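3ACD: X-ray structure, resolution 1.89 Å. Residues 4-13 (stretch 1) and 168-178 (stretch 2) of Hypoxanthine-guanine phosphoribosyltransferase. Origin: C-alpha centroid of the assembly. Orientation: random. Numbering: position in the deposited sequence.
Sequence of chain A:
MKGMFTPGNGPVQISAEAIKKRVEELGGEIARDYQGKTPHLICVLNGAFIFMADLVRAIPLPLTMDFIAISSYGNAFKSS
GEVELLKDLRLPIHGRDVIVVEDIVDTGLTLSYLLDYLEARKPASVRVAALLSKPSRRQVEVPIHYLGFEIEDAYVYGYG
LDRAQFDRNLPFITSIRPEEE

Stretch 1 4-13: MFTPGNGPVQ
Stretch 2, residues 168-178: RNLPFITSIRP

Residues 4-13 run without regular helix or strand beside residues 168-178, a loop with a short strand around Thr 174 and Ser 175; together they bury 762 Å². The register is Phe 5 by Leu 170 (CA to CA 6.1 Å), Gly 10 by Ile 176 (CA to CA 3.8 Å) and Gln 13 by Thr 174 (CA to CA 4.5 Å): the stretches advance together from Phe 5 to Gly 10, after which stretch 1 doubles back to Gln 13 beside Thr 174.

Phe 5 is the main bump. With phi/psi -65/115 and chi1 m (chi2 -56°), its CA-to-CB bond points toward stretch 2, and its flat ring enters a hollow formed by Asn 169, Leu 170 and Pro 171. Pro 171 CD lies over one ring face, 3.5 Å from the centroid, a CH-pi contact; Leu 170 CD1 comes within 3.9 Å of Phe 5 CD1. Phe 172 (chi1 p) answers toward stretch 1, its CE2 3.7 Å from Phe 5 CB and its CZ 3.9 Å from Pro 7 CG.

Thr 174 (chi1 t) uses one hydroxyl twice: OG1 accepts from Gly 8 N at 2.7 Å and donates to Gln 13 OE1 at 2.8 Å. Glycine suits positions 8 and 10 because an ideal CB would lie 2.4 Å from Ser 175 O at Gly 8 and 2.1 Å from Ser 175 OG at Gly 10. Gly 10 therefore approaches closely enough for its N to donate to Ser 175 O at 2.8 Å. Ser 175, extended at -159/172 with chi1 p, points its CA-to-CB bond toward stretch 1, and its short hydroxyl OG donates to Val 12 O at 2.8 Å.

Gln 13 (m, m) curls back along its own stretch, NE2 donating to Gly 10 O at 3.0 Å. The extended Arg 177 side chain (m, t, t) reaches back, NE donating to Asn 9 O at 3.2 Å, while a water joins Asn 9 ND2 (2.7 Å from its oxygen) to Arg 177 N (2.9 Å).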

ATOM      1  N   MET A   4     -19.698   3.321  -7.574  1.00 40.47           N
ATOM      2  CA  MET A   4     -20.094   2.536  -8.777  1.00 37.54           C
ATOM      3  C   MET A   4     -19.306   1.237  -8.889  1.00 33.39           C
ATOM      4  O   MET A   4     -19.186   0.673  -9.976  1.00 32.87           O
ATOM      5  CB  MET A   4     -19.880   3.363 -10.048  1.00 40.98           C
ATOM      6  CG  MET A   4     -20.718   4.628 -10.137  1.00 45.30           C
ATOM      7  SD  MET A   4     -20.312   5.841  -8.868  1.00 51.29           S
ATOM      8  CE  MET A   4     -21.644   5.573  -7.697  1.00 49.63           C
ATOM      9  N   PHE A   5     -18.765   0.760  -7.770  1.00 30.17           N
ATOM     10  CA  PHE A   5     -18.000  -0.485  -7.783  1.00 25.74           C
ATOM     11  C   PHE A   5     -18.935  -1.632  -8.151  1.00 25.83           C
ATOM     12  O   PHE A   5     -19.863  -1.945  -7.411  1.00 24.92           O
ATOM     13  CB  PHE A   5     -17.367  -0.746  -6.411  1.00 23.70           C
ATOM     14  CG  PHE A   5     -16.351   0.289  -5.999  1.00 20.65           C
ATOM     15  CD1 PHE A   5     -15.254   0.566  -6.808  1.00 19.44           C
ATOM     16  CD2 PHE A   5     -16.490   0.981  -4.801  1.00 20.25           C
ATOM     17  CE1 PHE A   5     -14.307   1.520  -6.433  1.00 19.58           C
ATOM     18  CE2 PHE A   5     -15.550   1.937  -4.413  1.00 20.56           C
ATOM     19  CZ  PHE A   5     -14.455   2.207  -5.234  1.00 20.66           C
ATOM     20  N   THR A   6     -18.689  -2.251  -9.301  1.00 24.85           N
ATOM     21  CA  THR A   6     -19.526  -3.354  -9.765  1.00 26.46           C
ATOM     22  C   THR A   6     -18.738  -4.646  -9.962  1.00 24.56           C
ATOM     23  O   THR A   6     -17.667  -4.648 -10.566  1.00 23.82           O
ATOM     24  CB  THR A   6     -20.225  -2.997 -11.097  1.00 28.84           C
ATOM     25  OG1 THR A   6     -20.987  -4.122 -11.553  1.00 32.60           O
ATOM     26  CG2 THR A   6     -19.201  -2.628 -12.157  1.00 31.39           C
ATOM     27  N   PRO A   7     -19.268  -5.765  -9.448  1.00 23.03           N
ATOM     28  CA  PRO A   7     -18.623  -7.078  -9.561  1.00 22.95           C
ATOM     29  C   PRO A   7     -18.648  -7.615 -10.990  1.00 22.29           C
ATOM     30  O   PRO A   7     -19.551  -7.295 -11.769  1.00 20.51           O
ATOM     31  CB  PRO A   7     -19.452  -7.956  -8.622  1.00 23.91           C
ATOM     32  CG  PRO A   7     -20.032  -6.977  -7.643  1.00 26.20           C
ATOM     33  CD  PRO A   7     -20.417  -5.833  -8.532  1.00 24.05           C
ATOM     34  N   GLY A   8     -17.649  -8.423 -11.329  1.00 21.80           N
ATOM     35  CA  GLY A   8     -17.605  -9.022 -12.649  1.00 21.56           C
ATOM     36  C   GLY A   8     -18.525 -10.226 -12.588  1.00 21.22           C
ATOM     37  O   GLY A   8     -19.104 -10.492 -11.534  1.00 21.34           O
ATOM     38  N   ASN A   9     -18.666 -10.963 -13.686  1.00 22.62           N
ATOM     39  CA  ASN A   9     -19.552 -12.125 -13.684  1.00 24.18           C
ATOM     40  C   ASN A   9     -18.814 -13.452 -13.554  1.00 24.33           C
ATOM     41  O   ASN A   9     -19.343 -14.499 -13.933  1.00 24.16           O
ATOM     42  CB  ASN A   9     -20.413 -12.147 -14.950  1.00 28.19           C
ATOM     43  CG  ASN A   9     -19.594 -12.330 -16.212  1.00 28.45           C
ATOM     44  OD1 ASN A   9     -20.140 -12.402 -17.312  1.00 34.35           O
ATOM     45  ND2 ASN A   9     -18.281 -12.403 -16.061  1.00 30.92           N
ATOM     46  N   GLY A  10     -17.596 -13.403 -13.021  1.00 21.12           N
ATOM     47  CA  GLY A  10     -16.814 -14.614 -12.843  1.00 21.26           C
ATOM     48  C   GLY A  10     -17.300 -15.460 -11.677  1.00 20.43           C
ATOM     49  O   GLY A  10     -18.179 -15.036 -10.928  1.00 21.32           O
ATOM     50  N   PRO A  11     -16.730 -16.661 -11.485  1.00 20.67           N
ATOM     51  CA  PRO A  11     -17.108 -17.576 -10.405  1.00 21.11           C
ATOM     52  C   PRO A  11     -16.635 -17.204  -8.999  1.00 21.45           C
ATOM     53  O   PRO A  11     -17.215 -17.653  -8.012  1.00 21.04           O
ATOM     54  CB  PRO A  11     -16.520 -18.902 -10.872  1.00 21.59           C
ATOM     55  CG  PRO A  11     -15.257 -18.464 -11.537  1.00 21.12           C
ATOM     56  CD  PRO A  11     -15.719 -17.281 -12.361  1.00 21.97           C
ATOM     57  N   VAL A  12     -15.584 -16.394  -8.906  1.00 20.01           N
ATOM     58  CA  VAL A  12     -15.052 -15.993  -7.606  1.00 18.22           C
ATOM     59  C   VAL A  12     -15.507 -14.593  -7.201  1.00 18.47           C
ATOM     60  O   VAL A  12     -15.322 -13.628  -7.943  1.00 18.87           O
ATOM     61  CB  VAL A  12     -13.508 -16.039  -7.609  1.00 18.68           C
ATOM     62  CG1 VAL A  12     -12.962 -15.577  -6.262  1.00 18.94           C
ATOM     63  CG2 VAL A  12     -13.044 -17.458  -7.912  1.00 17.20           C
ATOM     64  N   GLN A  13     -16.104 -14.500  -6.017  1.00 18.75           N
ATOM     65  CA  GLN A  13     -16.598 -13.239  -5.483  1.00 19.00           C
ATOM     66  C   GLN A  13     -16.369 -13.232  -3.970  1.00 19.65           C
ATOM     67  O   GLN A  13     -16.864 -14.111  -3.261  1.00 18.83           O
ATOM     68  CB  GLN A  13     -18.101 -13.097  -5.761  1.00 20.55           C
ATOM     69  CG  GLN A  13     -18.531 -13.295  -7.219  1.00 21.42           C
ATOM     70  CD  GLN A  13     -18.062 -12.184  -8.144  1.00 20.27           C
ATOM     71  OE1 GLN A  13     -17.857 -11.046  -7.717  1.00 20.80           O
ATOM     72  NE2 GLN A  13     -17.911 -12.507  -9.425  1.00 18.93           N
ATOM     73  N   ARG A 168      -7.839  -2.039  -9.503  1.00 12.01           N
ATOM     74  CA  ARG A 168      -7.132  -2.338  -8.260  1.00 12.76           C
ATOM     75  C   ARG A 168      -7.879  -1.665  -7.105  1.00 13.23           C
ATOM     76  O   ARG A 168      -7.751  -2.074  -5.954  1.00 13.21           O
ATOM     77  CB  ARG A 168      -5.700  -1.784  -8.284  1.00 12.39           C
ATOM     78  CG  ARG A 168      -4.740  -2.414  -9.293  1.00 14.22           C
ATOM     79  CD  ARG A 168      -3.346  -1.803  -9.104  1.00 13.32           C
ATOM     80  NE  ARG A 168      -2.406  -2.150 -10.167  1.00 13.78           N
ATOM     81  CZ  ARG A 168      -1.782  -3.318 -10.282  1.00 14.15           C
ATOM     82  NH1 ARG A 168      -1.987  -4.283  -9.393  1.00 12.42           N
ATOM     83  NH2 ARG A 168      -0.945  -3.518 -11.293  1.00 13.39           N
ATOM     84  N   ASN A 169      -8.669  -0.640  -7.424  1.00 12.90           N
ATOM     85  CA  ASN A 169      -9.396   0.111  -6.406  1.00 13.28           C
ATOM     86  C   ASN A 169     -10.716  -0.475  -5.902  1.00 13.76           C
ATOM     87  O   ASN A 169     -11.323   0.079  -4.988  1.00 13.92           O
ATOM     88  CB  ASN A 169      -9.605   1.560  -6.883  1.00 13.28           C
ATOM     89  CG  ASN A 169     -10.366   1.650  -8.199  1.00 14.63           C
ATOM     90  OD1 ASN A 169     -10.133   0.871  -9.123  1.00 15.39           O
ATOM     91  ND2 ASN A 169     -11.261   2.623  -8.294  1.00 13.51           N
ATOM     92  N   LEU A 170     -11.163  -1.585  -6.479  1.00 13.65           N
ATOM     93  CA  LEU A 170     -12.396  -2.215  -6.009  1.00 15.26           C
ATOM     94  C   LEU A 170     -12.136  -2.695  -4.580  1.00 15.07           C
ATOM     95  O   LEU A 170     -11.112  -3.323  -4.306  1.00 14.09           O
ATOM     96  CB  LEU A 170     -12.776  -3.403  -6.907  1.00 15.20           C
ATOM     97  CG  LEU A 170     -13.669  -3.134  -8.127  1.00 18.86           C
ATOM     98  CD1 LEU A 170     -13.169  -1.939  -8.915  1.00 19.11           C
ATOM     99  CD2 LEU A 170     -13.711  -4.386  -8.999  1.00 19.85           C
ATOM    100  N   PRO A 171     -13.050  -2.393  -3.646  1.00 15.89           N
ATOM    101  CA  PRO A 171     -12.862  -2.817  -2.254  1.00 16.35           C
ATOM    102  C   PRO A 171     -13.081  -4.309  -2.010  1.00 16.06           C
ATOM    103  O   PRO A 171     -12.841  -4.812  -0.909  1.00 15.56           O
ATOM    104  CB  PRO A 171     -13.857  -1.942  -1.494  1.00 17.86           C
ATOM    105  CG  PRO A 171     -14.971  -1.779  -2.480  1.00 20.06           C
ATOM    106  CD  PRO A 171     -14.240  -1.532  -3.781  1.00 18.38           C
ATOM    107  N   PHE A 172     -13.521  -5.013  -3.045  1.00 16.47           N
ATOM    108  CA  PHE A 172     -13.779  -6.444  -2.941  1.00 16.34           C
ATOM    109  C   PHE A 172     -13.035  -7.222  -4.018  1.00 16.01           C
ATOM    110  O   PHE A 172     -12.452  -6.642  -4.935  1.00 15.72           O
ATOM    111  CB  PHE A 172     -15.285  -6.702  -3.060  1.00 17.37           C
ATOM    112  CG  PHE A 172     -15.917  -6.041  -4.257  1.00 18.60           C
ATOM    113  CD1 PHE A 172     -15.707  -6.539  -5.542  1.00 19.52           C
ATOM    114  CD2 PHE A 172     -16.689  -4.893  -4.104  1.00 19.75           C
ATOM    115  CE1 PHE A 172     -16.254  -5.900  -6.657  1.00 18.85           C
ATOM    116  CE2 PHE A 172     -17.240  -4.245  -5.211  1.00 19.68           C
ATOM    117  CZ  PHE A 172     -17.021  -4.749  -6.490  1.00 18.52           C
ATOM    118  N   ILE A 173     -13.047  -8.544  -3.889  1.00 15.00           N
ATOM    119  CA  ILE A 173     -12.407  -9.407  -4.867  1.00 15.99           C
ATOM    120  C   ILE A 173     -13.507  -9.937  -5.777  1.00 16.66           C
ATOM    121  O   ILE A 173     -14.537 -10.418  -5.301  1.00 16.80           O
ATOM    122  CB  ILE A 173     -11.687 -10.611  -4.192  1.00 16.36           C
ATOM    123  CG1 ILE A 173     -10.329 -10.169  -3.638  1.00 16.15           C
ATOM    124  CG2 ILE A 173     -11.508 -11.752  -5.193  1.00 15.33           C
ATOM    125  CD1 ILE A 173      -9.325  -9.768  -4.707  1.00 16.88           C
ATOM    126  N   THR A 174     -13.297  -9.827  -7.084  1.00 16.45           N
ATOM    127  CA  THR A 174     -14.266 -10.324  -8.050  1.00 18.19           C
ATOM    128  C   THR A 174     -13.509 -11.030  -9.172  1.00 18.79           C
ATOM    129  O   THR A 174     -12.293 -11.206  -9.087  1.00 16.27           O
ATOM    130  CB  THR A 174     -15.150  -9.179  -8.607  1.00 18.15           C
ATOM    131  OG1 THR A 174     -16.142  -9.720  -9.490  1.00 20.38           O
ATOM    132  CG2 THR A 174     -14.317  -8.162  -9.347  1.00 15.55           C
ATOM    133  N   SER A 175     -14.215 -11.438 -10.219  1.00 19.33           N
ATOM    134  CA  SER A 175     -13.567 -12.147 -11.313  1.00 21.04           C
ATOM    135  C   SER A 175     -14.371 -12.079 -12.600  1.00 22.94           C
ATOM    136  O   SER A 175     -15.510 -11.616 -12.611  1.00 22.28           O
ATOM    137  CB  SER A 175     -13.378 -13.618 -10.930  1.00 21.06           C
ATOM    138  OG  SER A 175     -14.634 -14.221 -10.635  1.00 20.89           O
ATOM    139  N   ILE A 176     -13.761 -12.552 -13.681  1.00 25.60           N
ATOM    140  CA  ILE A 176     -14.409 -12.582 -14.987  1.00 29.01           C
ATOM    141  C   ILE A 176     -14.575 -14.043 -15.376  1.00 31.10           C
ATOM    142  O   ILE A 176     -14.041 -14.934 -14.714  1.00 28.93           O
ATOM    143  CB  ILE A 176     -13.553 -11.894 -16.072  1.00 30.03           C
ATOM    144  CG1 ILE A 176     -12.185 -12.576 -16.157  1.00 31.43           C
ATOM    145  CG2 ILE A 176     -13.408 -10.412 -15.764  1.00 31.85           C
ATOM    146  CD1 ILE A 176     -11.278 -12.026 -17.242  1.00 32.47           C
ATOM    147  N   ARG A 177     -15.320 -14.289 -16.445  1.00 34.55           N
ATOM    148  CA  ARG A 177     -15.525 -15.651 -16.914  1.00 38.39           C
ATOM    149  C   ARG A 177     -14.377 -16.022 -17.842  1.00 41.82           C
ATOM    150  O   ARG A 177     -13.849 -15.173 -18.561  1.00 41.05           O
ATOM    151  CB  ARG A 177     -16.857 -15.764 -17.657  1.00 37.95           C
ATOM    152  CG  ARG A 177     -18.065 -15.497 -16.781  1.00 37.82           C
ATOM    153  CD  ARG A 177     -19.359 -15.648 -17.563  1.00 37.69           C
ATOM    154  NE  ARG A 177     -20.528 -15.414 -16.720  1.00 38.60           N
ATOM    155  CZ  ARG A 177     -21.784 -15.475 -17.152  1.00 38.45           C
ATOM    156  NH1 ARG A 177     -22.035 -15.765 -18.421  1.00 37.30           N
ATOM    157  NH2 ARG A 177     -22.786 -15.243 -16.316  1.00 37.26           N
ATOM    158  N   PRO A 178     -13.971 -17.299 -17.834  1.00 45.71           N
ATOM    159  CA  PRO A 178     -12.873 -17.748 -18.695  1.00 49.54           C
ATOM    160  C   PRO A 178     -13.179 -17.484 -20.166  1.00 53.29           C
ATOM    161  O   PRO A 178     -12.276 -17.445 -21.003  1.00 54.38           O
ATOM    162  CB  PRO A 178     -12.776 -19.238 -18.375  1.00 48.77           C
ATOM    163  CG  PRO A 178     -14.193 -19.598 -18.037  1.00 48.53           C
ATOM    164  CD  PRO A 178     -14.609 -18.442 -17.158  1.00 46.61           C
TER
HETATM  165  O   HOH W   1     -16.432 -12.129 -17.999  1.00 38.54           O
HETATM  166  O   HOH W   2     -17.418  -9.462  -5.509  1.00 29.29           O